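Local atomic coordinates of sulfate adenylyltransferase (Allochromatium vinosum, PDB entry 4DNX), a protein that catalyses the transfer of the adenylyl group of ATP to sulfate, forming adenosine 5'-phosphosulfate and diphosphate. Residues Trp192-Arg201 with Val219-Leu229. Numbering follows the deposited sequence.
Sequences WQKIVAFQTR and VEADGVVIHML
Strands 195-200 and 223-230 are neighbouring parallel strands of a beta-alpha-beta crossover through helix 206-219, in the Rossmann-like nucleotidyltransferase domain. The evidence is the alternating backbone bonding: Val196 N gives to Gly223 O, Val196 O takes Val225 N, and Phe198 repeats the pattern with Val225 O and His227 N; the Phe198 O bond is nearly straight, 175° at the hydrogen. One bond near the C-terminal end is weak, Thr200 N to His227 O at 3.5 Å, but Leu229 N to Thr200 O restores the pattern.

Before the strands, Trp192 lays its six-membered ring flat over Gly223, whose CA stands 3.5 Å from the centroid and 1° off the normal, a CH-pi contact. With no side chain at Gly223, the ring can lie directly on its CA. Trp192 NE1 hydrogen-bonds to Asn258 O, which together with the contact over Gly223 is likely to limit turning of the ring. A leucine at Trp192 would probably uncover Gly223 and leave Asn258 O without this donor.

On the sheet face bearing Ile195, CG2 of Ile195 meets Val225 CG2 at 3.6 Å; on the other, with CG1 anti to the backbone N (chi1 171°), CG2 of Val196 lies beside that N and touches Ala221 CB at 3.7 Å. Ahead of the strand pairing, Asp222 OD2 joins the two loops by accepting hydrogen bonds from Gln193 N at 2.8 Å and Lys194 N at 3.1 Å, from opposite faces of its carboxylate plane, both on the anti side.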
ATOM      1  N   TRP A 192       6.467 -18.306  -1.462  1.00 16.64           N
ATOM      2  CA  TRP A 192       5.420 -19.126  -2.084  1.00 16.51           C
ATOM      3  C   TRP A 192       5.787 -19.491  -3.527  1.00 17.44           C
ATOM      4  O   TRP A 192       6.175 -18.584  -4.311  1.00 17.64           O
ATOM      5  CB  TRP A 192       4.097 -18.361  -2.095  1.00 15.44           C
ATOM      6  CG  TRP A 192       3.519 -18.091  -0.734  1.00 14.61           C
ATOM      7  CD1 TRP A 192       3.975 -18.539   0.500  1.00 15.03           C
ATOM      8  CD2 TRP A 192       2.347 -17.329  -0.482  1.00 14.15           C
ATOM      9  NE1 TRP A 192       3.145 -18.060   1.502  1.00 13.91           N
ATOM     10  CE2 TRP A 192       2.124 -17.341   0.926  1.00 13.72           C
ATOM     11  CE3 TRP A 192       1.450 -16.617  -1.316  1.00 13.24           C
ATOM     12  CZ2 TRP A 192       1.031 -16.667   1.525  1.00 12.99           C
ATOM     13  CZ3 TRP A 192       0.345 -15.945  -0.705  1.00 12.73           C
ATOM     14  CH2 TRP A 192       0.156 -15.984   0.680  1.00 13.02           C
ATOM     15  N   GLN A 193       5.660 -20.789  -3.860  1.00 17.68           N
ATOM     16  CA  GLN A 193       5.943 -21.334  -5.206  1.00 21.16           C
ATOM     17  C   GLN A 193       4.686 -21.583  -6.044  1.00 19.00           C
ATOM     18  O   GLN A 193       4.702 -21.430  -7.262  1.00 18.47           O
ATOM     19  CB  GLN A 193       6.666 -22.682  -5.095  1.00 26.37           C
ATOM     20  CG  GLN A 193       7.871 -22.713  -4.189  1.00 36.94           C
ATOM     21  CD  GLN A 193       9.089 -22.158  -4.862  1.00 40.60           C
ATOM     22  OE1 GLN A 193       9.023 -21.151  -5.575  1.00 44.42           O
ATOM     23  NE2 GLN A 193      10.219 -22.801  -4.638  1.00 46.14           N
ATOM     24  N   LYS A 194       3.599 -21.981  -5.374  1.00 16.50           N
ATOM     25  CA  LYS A 194       2.302 -22.119  -6.028  1.00 16.75           C
ATOM     26  C   LYS A 194       1.335 -21.267  -5.227  1.00 14.75           C
ATOM     27  O   LYS A 194       1.346 -21.267  -3.980  1.00 14.05           O
ATOM     28  CB  LYS A 194       1.862 -23.581  -6.099  1.00 20.13           C
ATOM     29  CG  LYS A 194       2.686 -24.349  -7.141  1.00 24.71           C
ATOM     30  CD  LYS A 194       2.341 -25.816  -7.135  1.00 29.41           C
ATOM     31  CE  LYS A 194       3.063 -26.524  -8.291  1.00 34.22           C
ATOM     32  NZ  LYS A 194       3.052 -28.009  -8.130  1.00 40.73           N
ATOM     33  N   ILE A 195       0.532 -20.487  -5.938  1.00 13.55           N
ATOM     34  CA  ILE A 195      -0.306 -19.463  -5.285  1.00 13.16           C
ATOM     35  C   ILE A 195      -1.690 -19.466  -5.933  1.00 12.67           C
ATOM     36  O   ILE A 195      -1.792 -19.294  -7.163  1.00 13.22           O
ATOM     37  CB  ILE A 195       0.321 -18.018  -5.473  1.00 12.35           C
ATOM     38  CG1 ILE A 195       1.785 -17.988  -4.959  1.00 14.47           C
ATOM     39  CG2 ILE A 195      -0.536 -16.969  -4.776  1.00 12.07           C
ATOM     40  CD1 ILE A 195       2.814 -18.325  -6.031  1.00 14.06           C
ATOM     41  N   VAL A 196      -2.747 -19.686  -5.131  1.00 12.07           N
ATOM     42  CA  VAL A 196      -4.139 -19.620  -5.644  1.00 12.99           C
ATOM     43  C   VAL A 196      -4.665 -18.196  -5.495  1.00 11.56           C
ATOM     44  O   VAL A 196      -4.407 -17.563  -4.475  1.00 11.92           O
ATOM     45  CB  VAL A 196      -5.026 -20.556  -4.792  1.00 15.08           C
ATOM     46  CG1 VAL A 196      -6.535 -20.366  -5.126  1.00 15.64           C
ATOM     47  CG2 VAL A 196      -4.586 -22.022  -4.962  1.00 15.55           C
ATOM     48  N   ALA A 197      -5.386 -17.655  -6.489  1.00 11.14           N
ATOM     49  CA  ALA A 197      -6.010 -16.331  -6.318  1.00 10.40           C
ATOM     50  C   ALA A 197      -7.527 -16.527  -6.227  1.00 10.53           C
ATOM     51  O   ALA A 197      -8.097 -17.404  -6.957  1.00 10.44           O
ATOM     52  CB  ALA A 197      -5.670 -15.433  -7.555  1.00 10.33           C
ATOM     53  N   PHE A 198      -8.165 -15.747  -5.357  1.00  9.96           N
ATOM     54  CA  PHE A 198      -9.616 -15.792  -5.155  1.00 11.55           C
ATOM     55  C   PHE A 198     -10.138 -14.369  -5.106  1.00 11.93           C
ATOM     56  O   PHE A 198      -9.695 -13.609  -4.266  1.00 12.03           O
ATOM     57  CB  PHE A 198      -9.966 -16.518  -3.819  1.00 11.80           C
ATOM     58  CG  PHE A 198     -11.460 -16.547  -3.512  1.00 13.08           C
ATOM     59  CD1 PHE A 198     -12.307 -17.369  -4.260  1.00 14.56           C
ATOM     60  CD2 PHE A 198     -11.999 -15.733  -2.498  1.00 14.06           C
ATOM     61  CE1 PHE A 198     -13.705 -17.396  -3.976  1.00 15.42           C
ATOM     62  CE2 PHE A 198     -13.414 -15.778  -2.213  1.00 15.27           C
ATOM     63  CZ  PHE A 198     -14.199 -16.591  -2.949  1.00 15.47           C
ATOM     64  N   GLN A 199     -11.127 -14.046  -5.958  1.00 13.78           N
ATOM     65  CA  GLN A 199     -11.735 -12.706  -5.974  1.00 14.49           C
ATOM     66  C   GLN A 199     -12.963 -12.657  -5.055  1.00 15.07           C
ATOM     67  O   GLN A 199     -13.797 -13.569  -5.080  1.00 14.09           O
ATOM     68  CB  GLN A 199     -12.187 -12.355  -7.417  1.00 16.99           C
ATOM     69  CG  GLN A 199     -12.900 -11.009  -7.513  1.00 23.87           C
ATOM     70  CD  GLN A 199     -13.086 -10.530  -8.950  1.00 33.92           C
ATOM     71  OE1 GLN A 199     -12.208 -10.708  -9.797  1.00 32.05           O
ATOM     72  NE2 GLN A 199     -14.252  -9.932  -9.232  1.00 34.41           N
ATOM     73  N   THR A 200     -13.119 -11.578  -4.297  1.00 14.84           N
ATOM     74  CA  THR A 200     -14.391 -11.375  -3.578  1.00 17.08           C
ATOM     75  C   THR A 200     -14.640  -9.898  -3.381  1.00 16.86           C
ATOM     76  O   THR A 200     -13.712  -9.124  -3.464  1.00 17.05           O
ATOM     77  CB  THR A 200     -14.403 -12.080  -2.195  1.00 18.99           C
ATOM     78  OG1 THR A 200     -15.750 -12.041  -1.676  1.00 22.22           O
ATOM     79  CG2 THR A 200     -13.427 -11.425  -1.233  1.00 19.64           C
ATOM     80  N   ARG A 201     -15.911  -9.500  -3.172  1.00 18.63           N
ATOM     81  CA  ARG A 201     -16.133  -8.122  -2.723  1.00 21.86           C
ATOM     82  C   ARG A 201     -16.851  -8.056  -1.392  1.00 24.97           C
ATOM     83  O   ARG A 201     -17.077  -6.963  -0.846  1.00 31.67           O
ATOM     84  CB  ARG A 201     -16.819  -7.231  -3.786  1.00 29.04           C
ATOM     85  CG  ARG A 201     -18.148  -7.684  -4.236  1.00 34.51           C
ATOM     86  CD  ARG A 201     -18.668  -6.754  -5.354  1.00 42.20           C
ATOM     87  NE  ARG A 201     -19.898  -7.286  -5.944  1.00 51.77           N
ATOM     88  CZ  ARG A 201     -19.949  -8.231  -6.888  1.00 61.41           C
ATOM     89  NH1 ARG A 201     -18.836  -8.769  -7.380  1.00 62.27           N
ATOM     90  NH2 ARG A 201     -21.124  -8.643  -7.352  1.00 65.48           N
ATOM     91  N   VAL A 219      -3.986 -28.273  -5.609  1.00 22.17           N
ATOM     92  CA  VAL A 219      -2.882 -27.864  -6.478  1.00 24.07           C
ATOM     93  C   VAL A 219      -1.564 -27.749  -5.706  1.00 25.74           C
ATOM     94  O   VAL A 219      -0.546 -27.309  -6.275  1.00 26.16           O
ATOM     95  CB  VAL A 219      -3.223 -26.550  -7.250  1.00 23.60           C
ATOM     96  CG1 VAL A 219      -4.653 -26.617  -7.821  1.00 23.57           C
ATOM     97  CG2 VAL A 219      -3.051 -25.299  -6.354  1.00 22.58           C
ATOM     98  N   GLU A 220      -1.594 -28.180  -4.440  1.00 25.41           N
ATOM     99  CA  GLU A 220      -0.475 -28.101  -3.482  1.00 25.17           C
ATOM    100  C   GLU A 220       0.068 -26.676  -3.339  1.00 23.32           C
ATOM    101  O   GLU A 220       1.287 -26.465  -3.368  1.00 24.76           O
ATOM    102  CB  GLU A 220       0.642 -29.085  -3.870  1.00 30.75           C
ATOM    103  CG  GLU A 220       0.301 -30.539  -3.559  1.00 35.50           C
ATOM    104  CD  GLU A 220       1.103 -31.549  -4.401  1.00 42.91           C
ATOM    105  OE1 GLU A 220       0.736 -32.742  -4.389  1.00 45.40           O
ATOM    106  OE2 GLU A 220       2.095 -31.163  -5.070  1.00 44.31           O
ATOM    107  N   ALA A 221      -0.838 -25.706  -3.205  1.00 18.77           N
ATOM    108  CA  ALA A 221      -0.437 -24.300  -3.071  1.00 17.29           C
ATOM    109  C   ALA A 221       0.164 -23.971  -1.705  1.00 17.41           C
ATOM    110  O   ALA A 221      -0.182 -24.554  -0.650  1.00 18.07           O
ATOM    111  CB  ALA A 221      -1.603 -23.380  -3.329  1.00 16.61           C
ATOM    112  N   ASP A 222       1.061 -22.996  -1.719  1.00 16.05           N
ATOM    113  CA  ASP A 222       1.673 -22.489  -0.511  1.00 15.99           C
ATOM    114  C   ASP A 222       0.874 -21.341   0.100  1.00 15.19           C
ATOM    115  O   ASP A 222       1.038 -21.010   1.288  1.00 16.37           O
ATOM    116  CB  ASP A 222       3.057 -21.963  -0.905  1.00 17.63           C
ATOM    117  CG  ASP A 222       3.979 -23.061  -1.383  1.00 20.16           C
ATOM    118  OD1 ASP A 222       4.165 -24.045  -0.636  1.00 22.20           O
ATOM    119  OD2 ASP A 222       4.466 -22.952  -2.531  1.00 21.12           O
ATOM    120  N   GLY A 223       0.015 -20.718  -0.702  1.00 13.29           N
ATOM    121  CA  GLY A 223      -0.726 -19.586  -0.195  1.00 12.38           C
ATOM    122  C   GLY A 223      -1.869 -19.217  -1.112  1.00 11.27           C
ATOM    123  O   GLY A 223      -1.935 -19.714  -2.241  1.00 11.52           O
ATOM    124  N   VAL A 224      -2.768 -18.381  -0.588  1.00 10.61           N
ATOM    125  CA  VAL A 224      -3.878 -17.773  -1.361  1.00 11.20           C
ATOM    126  C   VAL A 224      -3.809 -16.245  -1.260  1.00 10.71           C
ATOM    127  O   VAL A 224      -3.535 -15.684  -0.187  1.00 10.53           O
ATOM    128  CB  VAL A 224      -5.252 -18.265  -0.870  1.00 11.67           C
ATOM    129  CG1 VAL A 224      -5.463 -17.973   0.641  1.00 13.14           C
ATOM    130  CG2 VAL A 224      -6.398 -17.625  -1.686  1.00 12.21           C
ATOM    131  N   VAL A 225      -3.985 -15.584  -2.411  1.00 10.62           N
ATOM    132  CA  VAL A 225      -4.137 -14.142  -2.451  1.00 10.76           C
ATOM    133  C   VAL A 225      -5.652 -13.919  -2.547  1.00 10.93           C
ATOM    134  O   VAL A 225      -6.274 -14.394  -3.537  1.00 12.17           O
ATOM    135  CB  VAL A 225      -3.435 -13.533  -3.686  1.00 11.26           C
ATOM    136  CG1 VAL A 225      -3.687 -11.991  -3.676  1.00 10.98           C
ATOM    137  CG2 VAL A 225      -1.907 -13.796  -3.633  1.00 12.00           C
ATOM    138  N   ILE A 226      -6.214 -13.210  -1.557  1.00 11.38           N
ATOM    139  CA  ILE A 226      -7.665 -12.844  -1.560  1.00 11.23           C
ATOM    140  C   ILE A 226      -7.602 -11.465  -2.198  1.00 11.94           C
ATOM    141  O   ILE A 226      -7.003 -10.540  -1.635  1.00 13.60           O
ATOM    142  CB  ILE A 226      -8.216 -12.790  -0.144  1.00 12.77           C
ATOM    143  CG1 ILE A 226      -8.182 -14.214   0.491  1.00 13.97           C
ATOM    144  CG2 ILE A 226      -9.665 -12.269  -0.213  1.00 11.97           C
ATOM    145  CD1 ILE A 226      -8.658 -14.334   1.947  1.00 16.82           C
ATOM    146  N   HIS A 227      -8.142 -11.354  -3.397  1.00 11.31           N
ATOM    147  CA  HIS A 227      -7.941 -10.154  -4.241  1.00 12.07           C
ATOM    148  C   HIS A 227      -9.307  -9.465  -4.266  1.00 13.04           C
ATOM    149  O   HIS A 227     -10.198  -9.868  -5.016  1.00 14.39           O
ATOM    150  CB  HIS A 227      -7.470 -10.626  -5.619  1.00 11.10           C
ATOM    151  CG  HIS A 227      -6.706  -9.582  -6.395  1.00 11.59           C
ATOM    152  ND1 HIS A 227      -6.781  -9.487  -7.769  1.00 12.56           N
ATOM    153  CD2 HIS A 227      -5.894  -8.583  -5.993  1.00 13.45           C
ATOM    154  CE1 HIS A 227      -6.009  -8.495  -8.192  1.00 12.43           C
ATOM    155  NE2 HIS A 227      -5.463  -7.917  -7.132  1.00 12.63           N
ATOM    156  N   MET A 228      -9.458  -8.445  -3.433  1.00 12.60           N
ATOM    157  CA  MET A 228     -10.784  -7.831  -3.221  1.00 14.26           C
ATOM    158  C   MET A 228     -11.053  -6.754  -4.263  1.00 15.77           C
ATOM    159  O   MET A 228     -10.146  -5.967  -4.622  1.00 14.04           O
ATOM    160  CB  MET A 228     -10.885  -7.225  -1.812  1.00 17.79           C
ATOM    161  CG  MET A 228     -10.890  -8.311  -0.597  1.00 17.75           C
ATOM    162  SD  MET A 228     -10.943  -7.499   1.003  1.00 24.19           S
ATOM    163  CE  MET A 228      -9.454  -6.465   0.984  1.00 24.86           C
ATOM    164  N   LEU A 229     -12.275  -6.739  -4.784  1.00 14.92           N
ATOM    165  CA  LEU A 229     -12.607  -5.737  -5.784  1.00 15.75           C
ATOM    166  C   LEU A 229     -13.001  -4.491  -4.988  1.00 16.96           C
ATOM    167  O   LEU A 229     -14.013  -4.491  -4.277  1.00 18.94           O
ATOM    168  CB  LEU A 229     -13.736  -6.240  -6.704  1.00 20.01           C
ATOM    169  CG  LEU A 229     -14.302  -5.169  -7.661  1.00 21.35           C
ATOM    170  CD1 LEU A 229     -13.187  -4.373  -8.402  1.00 23.43           C
ATOM    171  CD2 LEU A 229     -15.203  -5.904  -8.624  1.00 26.43           C
TER